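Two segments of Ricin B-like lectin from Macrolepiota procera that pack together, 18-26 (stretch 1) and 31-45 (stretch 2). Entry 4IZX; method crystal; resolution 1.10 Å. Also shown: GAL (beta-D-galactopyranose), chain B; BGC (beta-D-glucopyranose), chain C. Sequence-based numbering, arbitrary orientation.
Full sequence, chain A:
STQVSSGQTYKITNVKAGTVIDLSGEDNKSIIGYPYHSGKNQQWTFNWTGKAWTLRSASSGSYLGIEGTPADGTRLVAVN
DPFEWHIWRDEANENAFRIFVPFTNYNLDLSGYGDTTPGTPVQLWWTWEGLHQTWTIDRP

Stretch 1 (18-26) GTVIDLSGE
Stretch 2, residues 31-45: IIGYPYHSGKNQQWT

The apolar centre lies on the face of the sheet that carries I21, L23 and I31. These residues and W44 are buried, and branched or aromatic apolar side chains suit this place. I21 CG2 meets I31 CG2 at 3.6 Å, and L23 CD1 meets I31 CD1 at 3.8 Å. I21 is m,t, L23 is t,p and I31 is m,m. W44 (chi1 m, chi2 94°) closes this cluster, with I21 CG2 4.1 Å from W44 CZ2 and L23 CB 4.1 Å from W44 CH2. Its indole also serves a polar need: W44 NE1 donates to I21 O at 3.1 Å, satisfying a carbonyl inside the contact. The stretches bury 804 Å², both sides summed.

Strands 20-23 and 31-34 run antiparallel, their directions 132° apart. The backbone is extended (V20 phi/psi -113/161°, I32 -132/164°). V20 pairs with Y34, and D22 with I32, as hydrogen-bonded pairs: V20 N to Y34 O, 2.9 Å; Y34 N to V20 O, 3.0 Å; D22 N to I32 O and I32 N to D22 O, both 2.9 Å. I21 faces G33, and L23 faces I31, as non-hydrogen-bonded pairs, CA to CA 5.1 and 4.9 Å. Opposite I21, a CB on G33 would sit tightly, 3.1 Å from T19 OG1.

V20 (m), D22, I32 (p,t) and Y34 (t, chi2 86°) occupy the other face. V20 CG1 packs on Y36 CB at 3.8 Å.

Beyond the strand pair, the 3-10 segment 40-41 brings N41 (p, phi/psi -76/0°) against L23. L23 N donates to N41 O at 2.9 Å, and N41 ND2 to L23 O at 3.0 Å.

At the polar edge, D22 (t, chi2 -51°) suits a site ringed by donors. Its OD2 accepts from Q42 NE2 (Q42 m,t) at 2.9 Å and from GAL O3 at 2.6 Å; its OD1 accepts from GAL O4 at 2.6 Å.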

# COMPACT_ATOMS: atom_id res chain seq x y z
N GLY A 18 2.31 11.64 -4.95
CA GLY A 18 1.28 11.62 -5.96
C GLY A 18 1.27 10.39 -6.84
O GLY A 18 0.39 10.27 -7.69
N THR A 19 2.26 9.52 -6.72
CA THR A 19 2.29 8.25 -7.38
C THR A 19 1.48 7.23 -6.57
O THR A 19 1.15 7.46 -5.42
CB THR A 19 3.74 7.82 -7.60
OG1 THR A 19 4.38 7.79 -6.33
CG2 THR A 19 4.47 8.77 -8.57
N VAL A 20 1.12 6.12 -7.22
CA VAL A 20 0.26 5.12 -6.62
C VAL A 20 0.99 3.81 -6.37
O VAL A 20 2.03 3.53 -6.99
CB VAL A 20 -1.00 4.86 -7.46
CG1 VAL A 20 -1.78 6.13 -7.70
CG2 VAL A 20 -0.68 4.15 -8.77
N ILE A 21 0.42 2.98 -5.50
CA ILE A 21 0.92 1.64 -5.25
C ILE A 21 0.63 0.76 -6.45
O ILE A 21 -0.54 0.56 -6.83
CB ILE A 21 0.31 1.05 -3.96
CG1 ILE A 21 0.62 1.96 -2.77
CG2 ILE A 21 0.75 -0.38 -3.77
CD1 ILE A 21 0.24 1.37 -1.42
N ASP A 22 1.69 0.22 -7.03
CA ASP A 22 1.67 -0.45 -8.33
C ASP A 22 2.42 -1.78 -8.20
O ASP A 22 3.51 -1.85 -7.66
CB ASP A 22 2.31 0.56 -9.31
CG ASP A 22 2.58 0.05 -10.73
OD1 ASP A 22 3.20 -1.04 -10.86
OD2 ASP A 22 2.23 0.80 -11.69
N LEU A 23 1.78 -2.84 -8.68
CA LEU A 23 2.39 -4.14 -8.80
C LEU A 23 3.20 -4.14 -10.09
O LEU A 23 2.67 -4.12 -11.20
CB LEU A 23 1.36 -5.24 -8.82
CG LEU A 23 1.90 -6.66 -9.02
CD1 LEU A 23 2.96 -7.00 -8.00
CD2 LEU A 23 0.79 -7.67 -8.97
N SER A 24 4.53 -4.10 -9.97
CA SER A 24 5.42 -3.89 -11.10
C SER A 24 5.12 -4.82 -12.26
O SER A 24 5.11 -6.05 -12.10
CB SER A 24 6.86 -4.14 -10.66
OG SER A 24 7.70 -4.02 -11.78
N GLY A 25 4.99 -4.24 -13.44
CA GLY A 25 4.83 -5.06 -14.63
C GLY A 25 6.12 -5.70 -15.10
O GLY A 25 6.09 -6.59 -15.95
N GLU A 26 7.24 -5.31 -14.51
CA GLU A 26 8.52 -5.89 -14.88
C GLU A 26 8.68 -7.29 -14.35
O GLU A 26 9.19 -8.15 -15.08
CB GLU A 26 9.66 -5.03 -14.42
CG GLU A 26 10.95 -5.44 -15.13
N ILE A 31 6.53 -4.24 -5.39
CA ILE A 31 5.57 -3.17 -5.19
C ILE A 31 6.27 -1.83 -5.22
O ILE A 31 7.25 -1.61 -4.48
CB ILE A 31 4.80 -3.34 -3.86
CG1 ILE A 31 4.10 -4.70 -3.77
CG2 ILE A 31 3.82 -2.20 -3.66
CD1 ILE A 31 3.07 -4.99 -4.83
N ILE A 32 5.82 -0.95 -6.13
CA ILE A 32 6.50 0.28 -6.43
C ILE A 32 5.52 1.44 -6.44
O ILE A 32 4.30 1.26 -6.55
CB ILE A 32 7.21 0.18 -7.81
CG1 ILE A 32 6.18 -0.10 -8.92
CG2 ILE A 32 8.30 -0.88 -7.78
CD1 ILE A 32 6.74 -0.06 -10.34
N GLY A 33 6.05 2.65 -6.37
CA GLY A 33 5.29 3.84 -6.70
C GLY A 33 5.38 4.15 -8.16
O GLY A 33 6.47 4.12 -8.74
N TYR A 34 4.25 4.48 -8.80
CA TYR A 34 4.24 4.71 -10.23
C TYR A 34 3.13 5.67 -10.56
O TYR A 34 2.07 5.66 -9.92
CB TYR A 34 4.03 3.37 -10.97
CG TYR A 34 4.54 3.33 -12.41
CD1 TYR A 34 5.87 3.02 -12.69
CD2 TYR A 34 3.68 3.54 -13.45
CE1 TYR A 34 6.32 2.89 -13.99
CE2 TYR A 34 4.11 3.44 -14.76
CZ TYR A 34 5.44 3.12 -15.02
OH TYR A 34 5.84 2.93 -16.33
N PRO A 35 3.28 6.51 -11.60
CA PRO A 35 2.16 7.37 -12.01
C PRO A 35 0.92 6.54 -12.37
O PRO A 35 1.02 5.51 -13.01
CB PRO A 35 2.72 8.15 -13.20
CG PRO A 35 4.20 8.21 -12.91
CD PRO A 35 4.52 6.84 -12.34
N TYR A 36 -0.26 7.04 -11.99
CA TYR A 36 -1.50 6.32 -12.23
C TYR A 36 -1.92 6.38 -13.68
O TYR A 36 -2.15 7.47 -14.22
CB TYR A 36 -2.63 6.90 -11.36
CG TYR A 36 -3.90 6.10 -11.42
CD1 TYR A 36 -3.91 4.78 -11.01
CD2 TYR A 36 -5.09 6.67 -11.87
CE1 TYR A 36 -5.08 4.04 -11.04
CE2 TYR A 36 -6.25 5.93 -11.91
CZ TYR A 36 -6.25 4.61 -11.51
OH TYR A 36 -7.37 3.80 -11.51
N HIS A 37 -2.13 5.22 -14.28
CA HIS A 37 -2.63 5.11 -15.64
C HIS A 37 -3.89 4.24 -15.71
O HIS A 37 -4.26 3.85 -16.79
CB HIS A 37 -1.54 4.61 -16.60
CG HIS A 37 -0.91 3.34 -16.18
ND1 HIS A 37 -1.47 2.12 -16.44
CD2 HIS A 37 0.29 3.09 -15.63
CE1 HIS A 37 -0.68 1.19 -15.95
NE2 HIS A 37 0.40 1.75 -15.45
N SER A 38 -4.53 3.99 -14.58
CA SER A 38 -5.74 3.12 -14.51
C SER A 38 -5.46 1.66 -14.80
O SER A 38 -6.37 0.89 -15.03
CB SER A 38 -6.91 3.63 -15.42
OG SER A 38 -7.23 4.98 -15.08
N GLY A 39 -4.22 1.25 -14.77
CA GLY A 39 -3.89 -0.15 -14.92
C GLY A 39 -4.50 -0.98 -13.81
O GLY A 39 -4.56 -0.53 -12.66
N LYS A 40 -4.85 -2.23 -14.09
CA LYS A 40 -5.40 -3.10 -13.03
C LYS A 40 -4.35 -3.56 -12.02
O LYS A 40 -4.66 -3.92 -10.90
CB LYS A 40 -6.15 -4.29 -13.57
CG LYS A 40 -7.61 -3.98 -13.91
CD LYS A 40 -7.81 -3.00 -15.05
CE LYS A 40 -9.29 -2.85 -15.37
NZ LYS A 40 -9.50 -1.97 -16.52
N ASN A 41 -3.07 -3.43 -12.40
CA ASN A 41 -1.95 -3.61 -11.49
C ASN A 41 -1.76 -2.43 -10.54
O ASN A 41 -0.88 -2.46 -9.69
CB ASN A 41 -0.66 -3.88 -12.25
CG ASN A 41 -0.20 -2.71 -13.09
OD1 ASN A 41 -1.00 -2.11 -13.83
ND2 ASN A 41 1.05 -2.33 -12.97
N GLN A 42 -2.61 -1.40 -10.67
CA GLN A 42 -2.63 -0.23 -9.81
C GLN A 42 -3.95 -0.18 -9.02
O GLN A 42 -4.27 0.85 -8.44
CB GLN A 42 -2.45 1.01 -10.63
CG GLN A 42 -1.23 0.97 -11.52
CD GLN A 42 -0.99 2.28 -12.23
OE1 GLN A 42 -1.90 2.84 -12.83
NE2 GLN A 42 0.23 2.77 -12.19
N GLN A 43 -4.70 -1.29 -9.00
CA GLN A 43 -5.97 -1.40 -8.35
C GLN A 43 -5.94 -2.56 -7.39
O GLN A 43 -5.44 -3.64 -7.71
CB GLN A 43 -7.09 -1.55 -9.40
CG GLN A 43 -7.17 -0.36 -10.34
CD GLN A 43 -8.25 -0.45 -11.38
OE1 GLN A 43 -8.08 -0.01 -12.54
NE2 GLN A 43 -9.39 -0.93 -10.98
N TRP A 44 -6.57 -2.38 -6.23
CA TRP A 44 -6.47 -3.28 -5.09
C TRP A 44 -7.85 -3.50 -4.51
O TRP A 44 -8.53 -2.54 -4.12
CB TRP A 44 -5.52 -2.68 -4.03
CG TRP A 44 -4.14 -2.48 -4.59
CD1 TRP A 44 -3.65 -1.34 -5.14
CD2 TRP A 44 -3.12 -3.48 -4.73
NE1 TRP A 44 -2.39 -1.55 -5.63
CE2 TRP A 44 -2.03 -2.86 -5.39
CE3 TRP A 44 -3.02 -4.83 -4.41
CZ2 TRP A 44 -0.87 -3.56 -5.71
CZ3 TRP A 44 -1.86 -5.51 -4.70
CH2 TRP A 44 -0.81 -4.88 -5.36
N THR A 45 -8.28 -4.76 -4.50
CA THR A 45 -9.59 -5.14 -4.01
C THR A 45 -9.44 -5.45 -2.53
O THR A 45 -8.67 -6.31 -2.10
CB THR A 45 -10.16 -6.34 -4.78
OG1 THR A 45 -10.13 -6.12 -6.17
CG2 THR A 45 -11.51 -6.72 -4.26
C1 GAL B . 4.66 -1.51 -16.55
C2 GAL B . 3.35 -1.22 -15.89
C3 GAL B . 3.50 -0.07 -14.90
C4 GAL B . 4.67 -0.34 -13.94
C5 GAL B . 5.91 -0.63 -14.77
C6 GAL B . 7.14 -0.91 -13.91
O2 GAL B . 2.41 -0.84 -16.88
O3 GAL B . 2.27 0.08 -14.20
O4 GAL B . 4.38 -1.49 -13.12
O5 GAL B . 5.70 -1.77 -15.60
O6 GAL B . 8.29 -1.10 -14.77
C2 BGC C . 7.29 -4.26 -19.25
C3 BGC C . 6.63 -3.63 -18.01
C4 BGC C . 5.40 -2.84 -18.39
C5 BGC C . 4.58 -3.51 -19.51
C6 BGC C . 3.71 -2.49 -20.21
C1 BGC C . 6.27 -5.12 -19.97
O1 BGC C . 6.90 -5.94 -20.97
O2 BGC C . 8.41 -4.98 -18.75
O3 BGC C . 7.58 -2.81 -17.30
O4 BGC C . 4.53 -2.71 -17.25
O5 BGC C . 5.43 -4.11 -20.49
O6 BGC C . 4.53 -1.38 -20.62
O HOH W 1 -0.14 9.43 -10.35
O HOH W 2 -2.95 1.94 -6.30